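Local coordinates for carboxysome shell vertex protein CcmL (Nostoc sp., PDB 4N8X) that probably forms, as a homopentamer, the vertices of the carboxysome, the polyhedral inclusion in which RuBisCO is sequestered, at residues R20-L25 against V42-S47; N46-G51 against A77-I82. All blocks are in the same frame, centred on the assembly; numbering follows the deposited sequence.

Contact 1. Residues R20-L25 against V42-S47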
loop_
_atom_site.group_PDB
_atom_site.type_symbol
_atom_site.label_atom_id
_atom_site.label_comp_id
_atom_site.label_asym_id
_atom_site.label_seq_id
_atom_site.Cartn_x
_atom_site.Cartn_y
_atom_site.Cartn_z
ATOM N N ARG A 20 -23.211 -5.589 -5.426
ATOM C CA ARG A 20 -24.511 -5.241 -5.986
ATOM C C ARG A 20 -24.993 -3.891 -5.440
ATOM O O ARG A 20 -25.015 -3.670 -4.221
ATOM C CB ARG A 20 -25.553 -6.320 -5.694
ATOM C CG ARG A 20 -25.391 -7.616 -6.509
ATOM C CD ARG A 20 -24.782 -7.393 -7.891
ATOM N NE ARG A 20 -24.944 -8.539 -8.803
ATOM C CZ ARG A 20 -24.155 -9.617 -8.826
ATOM N NH1 ARG A 20 -23.160 -9.740 -7.967
ATOM N NH2 ARG A 20 -24.371 -10.590 -9.699
ATOM N N GLY A 21 -25.390 -2.987 -6.328
ATOM C CA GLY A 21 -25.858 -1.692 -5.858
ATOM C C GLY A 21 -24.781 -0.618 -5.682
ATOM O O GLY A 21 -25.082 0.583 -5.671
ATOM N N VAL A 22 -23.527 -1.034 -5.557
ATOM C CA VAL A 22 -22.440 -0.092 -5.347
ATOM C C VAL A 22 -22.085 0.724 -6.606
ATOM O O VAL A 22 -21.647 0.165 -7.631
ATOM C CB VAL A 22 -21.197 -0.853 -4.894
ATOM C CG1 VAL A 22 -20.035 0.116 -4.652
ATOM C CG2 VAL A 22 -21.526 -1.692 -3.651
ATOM N N LYS A 23 -22.265 2.037 -6.534
ATOM C CA LYS A 23 -21.888 2.926 -7.636
ATOM C C LYS A 23 -20.371 2.966 -7.752
ATOM O O LYS A 23 -19.663 3.171 -6.738
ATOM C CB LYS A 23 -22.419 4.339 -7.379
ATOM C CG LYS A 23 -21.923 5.389 -8.357
ATOM C CD LYS A 23 -22.391 6.739 -7.909
ATOM C CE LYS A 23 -23.863 6.917 -8.111
ATOM N NZ LYS A 23 -24.342 8.223 -7.539
ATOM N N LEU A 24 -19.848 2.772 -8.965
ATOM C CA LEU A 24 -18.396 2.858 -9.197
ATOM C C LEU A 24 -18.107 4.051 -10.082
ATOM O O LEU A 24 -18.718 4.197 -11.151
ATOM C CB LEU A 24 -17.917 1.604 -9.908
ATOM C CG LEU A 24 -18.340 0.372 -9.118
ATOM C CD1 LEU A 24 -18.244 -0.847 -9.990
ATOM C CD2 LEU A 24 -17.391 0.258 -7.926
ATOM N N LEU A 25 -17.192 4.907 -9.634
ATOM C CA LEU A 25 -16.824 6.114 -10.383
ATOM C C LEU A 25 -15.426 6.010 -10.964
ATOM O O LEU A 25 -14.526 5.476 -10.311
ATOM C CB LEU A 25 -16.834 7.324 -9.457
ATOM C CG LEU A 25 -18.207 7.677 -8.855
ATOM C CD1 LEU A 25 -18.120 9.025 -8.127
ATOM C CD2 LEU A 25 -19.266 7.722 -9.932
ATOM N N VAL A 42 -10.673 3.606 -9.993
ATOM C CA VAL A 42 -12.106 3.418 -9.809
ATOM C C VAL A 42 -12.357 3.342 -8.331
ATOM O O VAL A 42 -11.688 2.564 -7.645
ATOM C CB VAL A 42 -12.562 2.120 -10.491
ATOM C CG1 VAL A 42 -14.100 1.939 -10.383
ATOM C CG2 VAL A 42 -12.111 2.132 -11.945
ATOM N N ALA A 43 -13.310 4.149 -7.839
ATOM C CA ALA A 43 -13.661 4.153 -6.413
ATOM C C ALA A 43 -15.167 3.962 -6.229
ATOM O O ALA A 43 -15.957 4.402 -7.059
ATOM C CB ALA A 43 -13.219 5.491 -5.744
ATOM N N ALA A 44 -15.555 3.376 -5.103
ATOM C CA ALA A 44 -16.959 3.233 -4.759
ATOM C C ALA A 44 -17.468 4.585 -4.269
ATOM O O ALA A 44 -16.751 5.345 -3.603
ATOM C CB ALA A 44 -17.128 2.167 -3.667
ATOM N N ASP A 45 -18.710 4.909 -4.599
ATOM C CA ASP A 45 -19.284 6.142 -4.065
ATOM C C ASP A 45 -20.703 5.855 -3.629
ATOM O O ASP A 45 -21.651 6.248 -4.265
ATOM C CB ASP A 45 -19.254 7.253 -5.105
ATOM C CG ASP A 45 -19.925 8.572 -4.609
ATOM O OD1 ASP A 45 -20.250 8.694 -3.403
ATOM O OD2 ASP A 45 -20.131 9.512 -5.431
ATOM N N ASN A 46 -20.859 5.140 -2.540
ATOM C CA ASN A 46 -22.207 4.812 -2.111
ATOM C C ASN A 46 -22.682 5.709 -0.978
ATOM O O ASN A 46 -23.802 5.583 -0.515
ATOM C CB ASN A 46 -22.329 3.324 -1.761
ATOM C CG ASN A 46 -21.300 2.866 -0.737
ATOM O OD1 ASN A 46 -21.127 3.482 0.321
ATOM N ND2 ASN A 46 -20.603 1.782 -1.054
ATOM N N SER A 47 -21.842 6.662 -0.572
ATOM C CA SER A 47 -22.119 7.430 0.646
ATOM C C SER A 47 -22.098 8.940 0.393
ATOM O O SER A 47 -22.678 9.710 1.123
ATOM C CB SER A 47 -21.052 7.064 1.705
ATOM O OG SER A 47 -20.734 8.153 2.551
HETATM O O HOH W 1 -21.959 9.737 -7.514
HETATM O O HOH W 2 -23.715 8.063 -4.196
#
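Lys-23 runs its aliphatic chain past the main-chain carbonyl of Asp-45 before its amino group reaches two waters. Its CB lies 3.7 Å from Asp-45 O, CG stays a little farther off, and CD returns to 3.8 Å from the same Asp-45 O. A bend at chi3 (-72°) then turns CE out of the extended line. At the tip, Lys-23 NZ gives a hydrogen bond to a water 2.8 Å away, which donates in turn to Asp-45 OD2; a second water, bound only weakly by NZ, donates to Asp-45 O. One water thus bridges the two groups, whose charged atoms do not touch, Lys-23 NZ standing 4.9 Å from Asp-45 OD2. Backbone bonds hold the two segments together: Asp-45 N donates to Lys-23 O, and Leu-25 and Ala-43 form a hydrogen-bonded pair in which Leu-25 N meets Ala-43 O at 2.9 Å, almost straight at 177°. This antiparallel pairing joins strands 24-30 and 39-44 of the CcmL/EutN beta barrel, a fold of the OB clan; Ala-44 also exchanges backbone bonds with Ala-77 and Val-79, linking strand 39-44 to strand 77-88 and closing the barrel. The Leu-25 side chain crosses that of Asp-45 at a slant, its CD1 3.4 Å from Asp-45 OD2, so a methyl group borders the carboxylate. OD1 of that carboxylate accepts from the amides of Val-48 and Gly-49 and OD2 from that of Ala-50, a set of donors that would probably favour the charged form. On the sheet face carrying Leu-24 and Ala-44, Leu-24 CB packs 3.9 Å from Val-42 CG1. Val-22 CG1, anti to its backbone N, touches Ala-44 CB at 3.7 Å and approaches the side-chain amide of Asn-46, whose ND2 is hydrogen-bonded to Asn-70 OD1.

Contact 2. Residues N46-G51 against A77-I82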
loop_
_atom_site.group_PDB
_atom_site.type_symbol
_atom_site.label_atom_id
_atom_site.label_comp_id
_atom_site.label_asym_id
_atom_site.label_seq_id
_atom_site.Cartn_x
_atom_site.Cartn_y
_atom_site.Cartn_z
ATOM N N ASN A 46 -20.859 5.140 -2.540
ATOM C CA ASN A 46 -22.207 4.812 -2.111
ATOM C C ASN A 46 -22.682 5.709 -0.978
ATOM O O ASN A 46 -23.802 5.583 -0.515
ATOM C CB ASN A 46 -22.329 3.324 -1.761
ATOM C CG ASN A 46 -21.300 2.866 -0.737
ATOM O OD1 ASN A 46 -21.127 3.482 0.321
ATOM N ND2 ASN A 46 -20.603 1.782 -1.054
ATOM N N SER A 47 -21.842 6.662 -0.572
ATOM C CA SER A 47 -22.119 7.430 0.646
ATOM C C SER A 47 -22.098 8.940 0.393
ATOM O O SER A 47 -22.678 9.710 1.123
ATOM C CB SER A 47 -21.052 7.064 1.705
ATOM O OG SER A 47 -20.734 8.153 2.551
ATOM N N VAL A 48 -21.383 9.376 -0.624
ATOM C CA VAL A 48 -21.169 10.809 -0.766
ATOM C C VAL A 48 -22.000 11.407 -1.912
ATOM O O VAL A 48 -22.659 12.415 -1.765
ATOM C CB VAL A 48 -19.662 11.096 -0.940
ATOM C CG1 VAL A 48 -19.441 12.497 -1.495
ATOM C CG2 VAL A 48 -18.929 10.903 0.405
ATOM N N GLY A 49 -21.967 10.775 -3.070
ATOM C CA GLY A 49 -22.819 11.238 -4.147
ATOM C C GLY A 49 -22.251 12.402 -4.944
ATOM O O GLY A 49 -22.939 13.411 -5.167
ATOM N N ALA A 50 -21.022 12.239 -5.431
ATOM C CA ALA A 50 -20.330 13.269 -6.207
ATOM C C ALA A 50 -20.818 13.285 -7.658
ATOM O O ALA A 50 -21.304 12.260 -8.180
ATOM C CB ALA A 50 -18.809 13.069 -6.150
ATOM N N GLY A 51 -20.722 14.450 -8.305
ATOM C CA GLY A 51 -21.277 14.594 -9.641
ATOM C C GLY A 51 -20.162 14.807 -10.620
ATOM O O GLY A 51 -19.004 14.816 -10.212
ATOM N N ALA A 77 -11.017 1.487 -2.516
ATOM C CA ALA A 77 -11.035 2.930 -2.826
ATOM C C ALA A 77 -12.460 3.427 -2.784
ATOM O O ALA A 77 -13.361 2.778 -3.347
ATOM C CB ALA A 77 -10.375 3.254 -4.223
ATOM N N ALA A 78 -12.666 4.498 -2.013
ATOM C CA ALA A 78 -13.983 5.078 -1.790
ATOM C C ALA A 78 -13.913 6.613 -1.832
ATOM O O ALA A 78 -12.942 7.223 -1.353
ATOM C CB ALA A 78 -14.601 4.559 -0.431
ATOM N N VAL A 79 -14.960 7.221 -2.379
ATOM C CA VAL A 79 -15.137 8.658 -2.291
ATOM C C VAL A 79 -15.605 9.023 -0.884
ATOM O O VAL A 79 -16.550 8.449 -0.380
ATOM C CB VAL A 79 -16.104 9.148 -3.382
ATOM C CG1 VAL A 79 -16.482 10.614 -3.167
ATOM C CG2 VAL A 79 -15.472 8.935 -4.761
ATOM N N VAL A 80 -14.884 9.920 -0.193
ATOM C CA VAL A 80 -15.274 10.213 1.171
ATOM C C VAL A 80 -15.724 11.650 1.354
ATOM O O VAL A 80 -16.373 11.988 2.346
ATOM C CB VAL A 80 -14.179 9.813 2.230
ATOM C CG1 VAL A 80 -13.834 8.339 2.117
ATOM C CG2 VAL A 80 -12.880 10.661 2.097
ATOM N N ALA A 81 -15.383 12.504 0.400
ATOM C CA ALA A 81 -15.730 13.916 0.541
ATOM C C ALA A 81 -15.709 14.594 -0.822
ATOM O O ALA A 81 -14.943 14.193 -1.692
ATOM C CB ALA A 81 -14.732 14.601 1.491
ATOM N N ILE A 82 -16.553 15.610 -0.995
ATOM C CA ILE A 82 -16.462 16.502 -2.149
ATOM C C ILE A 82 -15.769 17.794 -1.685
ATOM O O ILE A 82 -16.135 18.396 -0.667
ATOM C CB ILE A 82 -17.862 16.851 -2.706
ATOM C CG1 ILE A 82 -18.535 15.598 -3.268
ATOM C CG2 ILE A 82 -17.796 18.012 -3.760
ATOM C CD1 ILE A 82 -20.101 15.679 -3.277
HETATM O O HOH W 3 -19.141 7.295 -0.930
#
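Val-48 pushes both of its methyl groups against residues 77-82 of strand 77-88, each onto a different kind of surface. Val-48 CG1, anti to the backbone N (chi1 163°), meets Ile-82 CG1 at 3.7 Å and Val-79 CG1 at 3.9 Å. Val-48 CG2 instead rests on main chain, 3.4 Å from Val-80 O. The Val-48 and Ile-82 side chains lie alongside one another, pointing opposite ways, and Ala-50 adds a further apolar contact, its CB 3.8 Å from Ile-82 CG1. An alanine in place of Val-48 would probably leave Ile-82 CG1 and CD1 without their methyl partner and open a gap beside Val-80 O. No direct hydrogen bond joins the segments; a water does so, accepting from Ser-47 N at 2.8 Å and donating to Val-79 O at 2.9 Å. In the next shell, within the turn gripped by the Asp-45 carboxylate, Gly-49 adopts backbone angles that favour glycine, and Glu-54 OE1 takes the amide of Gly-51. Around this, Val-48 also packs on Lys-15 of a neighbouring subunit, while Ala-81 and Ile-82 pair antiparallel with a strand of that subunit, carrying the sheet across the pentamer interface. Within the chain, strand 77-88 is flanked by strand 55-60, which bonds to Val-80 and Ala-81 through Leu-57 and receives Ala-50 against Val-56.

Followed from the N terminus, the chain leaves strand 2-11, reaches residues 20-25, passes along strand 24-30 and returns on strand 39-44, at whose end segment 42-47 begins; contact 1 closes that excursion as an antiparallel pairing. Contact 2 begins where contact 1 ends, the two sharing Asn-46 and Ser-47, and closes a longer excursion through strand 55-60 that comes back along 77-82. The closures therefore follow one another in series, neither enclosing nor crossing the other. They touch where they meet, through the backbone of Ala-44 and Val-79. Contact 1 ties strand 24-30 to strand 39-44, and contact 2 lays the loop 46-51 that follows it on strand 77-88.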